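Local coordinates for succinoglycan biosynthesis protein (Bacillus cereus ATCC 14579, PDB 2QGM) that is of uncertain function, probably a lipoprotein of the erythromycin esterase-like family, named for a presumed role in succinoglycan biosynthesis, at residues A[200-203]-A[204-207]. Sequence-based numbering, arbitrary orientation.
Sequences ENYK and ELSS
Ser206 reaches back to Tyr202 with both its backbone and its side chain. Its amide N gives a hydrogen bond to Tyr202 O at 2.9 Å. The hydroxyl comes in beside it: Ser206 OG sits 2.9 Å from Tyr202 O and likewise 2.9 Å from Lys203 O, within reach of both carbonyl oxygens, either of which could accept its single proton. A chi1 of 60° lodges OG between its own N and carbonyl carbon, swinging it back over the preceding turn.

Just before this, two waters do the work of helical bonds. One donates to Glu200 O at 2.6 Å and accepts from Glu204 N; the second donates to Asn201 O and accepts from Leu205 N at 3.1 Å. At the C-terminal end of helix 195-203 the i to i+4 ladder is thus water-bridged at two steps, although residues 204-207 keep helical backbone angles, and the direct i+4 pairing resumes at Tyr202 with Ser206. Further on, Ser207 N bonds to Glu204 O at 3.0 Å, an i+3 bond, as in a turn. Asn201 O also receives a weak hydrogen bond from Asn229 ND2 in helix 220-236.

On the buried side, Leu205 CD2 lies 4.2 Å from Tyr202 CD1, approaching the ring obliquely. Phe180 meets that ring edge-to-face, while Ile263 of helix 253-269 touches both residues. Towards solvent, Lys203 runs out fully extended and Glu204 bends at chi2; Lys203 NZ and Glu204 OE2 remain 5.3 Å apart, without a salt bridge.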
ATOM      1  N   GLU A 200      13.187  10.233 -28.800  1.00 27.25           N
ATOM      2  CA  GLU A 200      13.832   9.114 -29.472  1.00 29.21           C
ATOM      3  C   GLU A 200      14.023   7.963 -28.488  1.00 28.54           C
ATOM      4  O   GLU A 200      13.759   6.807 -28.812  1.00 29.19           O
ATOM      5  CB  GLU A 200      15.191   9.537 -30.030  1.00 31.56           C
ATOM      6  CG  GLU A 200      15.968   8.399 -30.664  1.00 35.74           C
ATOM      7  CD  GLU A 200      15.319   7.890 -31.935  1.00 38.79           C
ATOM      8  OE1 GLU A 200      15.304   8.642 -32.930  1.00 40.17           O
ATOM      9  OE2 GLU A 200      14.805   6.750 -31.928  1.00 40.45           O
ATOM     10  N   ASN A 201      14.478   8.277 -27.281  1.00 27.25           N
ATOM     11  CA  ASN A 201      14.702   7.242 -26.280  1.00 26.58           C
ATOM     12  C   ASN A 201      13.445   6.555 -25.771  1.00 24.79           C
ATOM     13  O   ASN A 201      13.511   5.413 -25.328  1.00 25.74           O
ATOM     14  CB  ASN A 201      15.476   7.802 -25.086  1.00 27.26           C
ATOM     15  CG  ASN A 201      16.953   7.946 -25.373  1.00 28.86           C
ATOM     16  OD1 ASN A 201      17.433   9.028 -25.715  1.00 30.04           O
ATOM     17  ND2 ASN A 201      17.681   6.844 -25.258  1.00 28.34           N
ATOM     18  N   TYR A 202      12.308   7.244 -25.834  1.00 24.29           N
ATOM     19  CA  TYR A 202      11.033   6.690 -25.357  1.00 23.01           C
ATOM     20  C   TYR A 202      10.084   6.120 -26.409  1.00 23.97           C
ATOM     21  O   TYR A 202       9.168   5.369 -26.062  1.00 22.86           O
ATOM     22  CB  TYR A 202      10.231   7.742 -24.591  1.00 21.18           C
ATOM     23  CG  TYR A 202      10.727   8.102 -23.207  1.00 19.13           C
ATOM     24  CD1 TYR A 202      11.577   7.259 -22.486  1.00 19.56           C
ATOM     25  CD2 TYR A 202      10.290   9.270 -22.597  1.00 18.77           C
ATOM     26  CE1 TYR A 202      11.971   7.583 -21.178  1.00 18.33           C
ATOM     27  CE2 TYR A 202      10.671   9.600 -21.305  1.00 18.09           C
ATOM     28  CZ  TYR A 202      11.507   8.757 -20.600  1.00 18.79           C
ATOM     29  OH  TYR A 202      11.839   9.111 -19.312  1.00 17.56           O
ATOM     30  N   LYS A 203      10.283   6.472 -27.677  1.00 24.24           N
ATOM     31  CA  LYS A 203       9.388   6.021 -28.744  1.00 25.47           C
ATOM     32  C   LYS A 203       9.025   4.538 -28.772  1.00 23.69           C
ATOM     33  O   LYS A 203       7.851   4.188 -28.696  1.00 23.78           O
ATOM     34  CB  LYS A 203       9.938   6.431 -30.121  1.00 25.93           C
ATOM     35  CG  LYS A 203       8.971   6.149 -31.274  1.00 28.44           C
ATOM     36  CD  LYS A 203       9.519   6.600 -32.627  1.00 31.29           C
ATOM     37  CE  LYS A 203       8.545   6.261 -33.751  1.00 31.95           C
ATOM     38  NZ  LYS A 203       9.049   6.647 -35.103  1.00 33.14           N
ATOM     39  N   GLU A 204      10.018   3.665 -28.902  1.00 24.64           N
ATOM     40  CA  GLU A 204       9.747   2.231 -28.961  1.00 24.42           C
ATOM     41  C   GLU A 204       9.345   1.669 -27.601  1.00 22.38           C
ATOM     42  O   GLU A 204       8.376   0.925 -27.491  1.00 21.68           O
ATOM     43  CB  GLU A 204      10.975   1.491 -29.505  1.00 28.34           C
ATOM     44  CG  GLU A 204      11.277   1.815 -30.961  1.00 33.89           C
ATOM     45  CD  GLU A 204      10.233   1.251 -31.908  1.00 37.88           C
ATOM     46  OE1 GLU A 204      10.136   0.008 -32.015  1.00 40.38           O
ATOM     47  OE2 GLU A 204       9.511   2.046 -32.549  1.00 40.80           O
ATOM     48  N   LEU A 205      10.093   2.042 -26.570  1.00 22.24           N
ATOM     49  CA  LEU A 205       9.821   1.585 -25.217  1.00 21.54           C
ATOM     50  C   LEU A 205       8.359   1.768 -24.810  1.00 21.15           C
ATOM     51  O   LEU A 205       7.731   0.844 -24.296  1.00 21.44           O
ATOM     52  CB  LEU A 205      10.718   2.334 -24.228  1.00 20.83           C
ATOM     53  CG  LEU A 205      10.365   2.184 -22.742  1.00 18.13           C
ATOM     54  CD1 LEU A 205      10.485   0.721 -22.317  1.00 17.49           C
ATOM     55  CD2 LEU A 205      11.284   3.066 -21.916  1.00 20.79           C
ATOM     56  N   SER A 206       7.825   2.960 -25.057  1.00 22.44           N
ATOM     57  CA  SER A 206       6.453   3.297 -24.693  1.00 21.83           C
ATOM     58  C   SER A 206       5.358   2.421 -25.299  1.00 22.00           C
ATOM     59  O   SER A 206       4.192   2.542 -24.918  1.00 22.59           O
ATOM     60  CB  SER A 206       6.167   4.772 -25.019  1.00 21.30           C
ATOM     61  OG  SER A 206       6.324   5.047 -26.403  1.00 20.47           O
ATOM     62  N   SER A 207       5.715   1.549 -26.238  1.00 22.26           N
ATOM     63  CA  SER A 207       4.726   0.664 -26.854  1.00 23.28           C
ATOM     64  C   SER A 207       4.669  -0.701 -26.179  1.00 22.99           C
ATOM     65  O   SER A 207       3.758  -1.491 -26.445  1.00 21.73           O
ATOM     66  CB  SER A 207       5.029   0.453 -28.344  1.00 23.02           C
ATOM     67  OG  SER A 207       4.403   1.443 -29.144  1.00 27.01           O
TER
HETATM   68  O   HOH W   1      12.888   4.517 -29.771  1.00 39.00           O
HETATM   69  O   HOH W   2      12.944   3.253 -26.954  1.00 23.41           O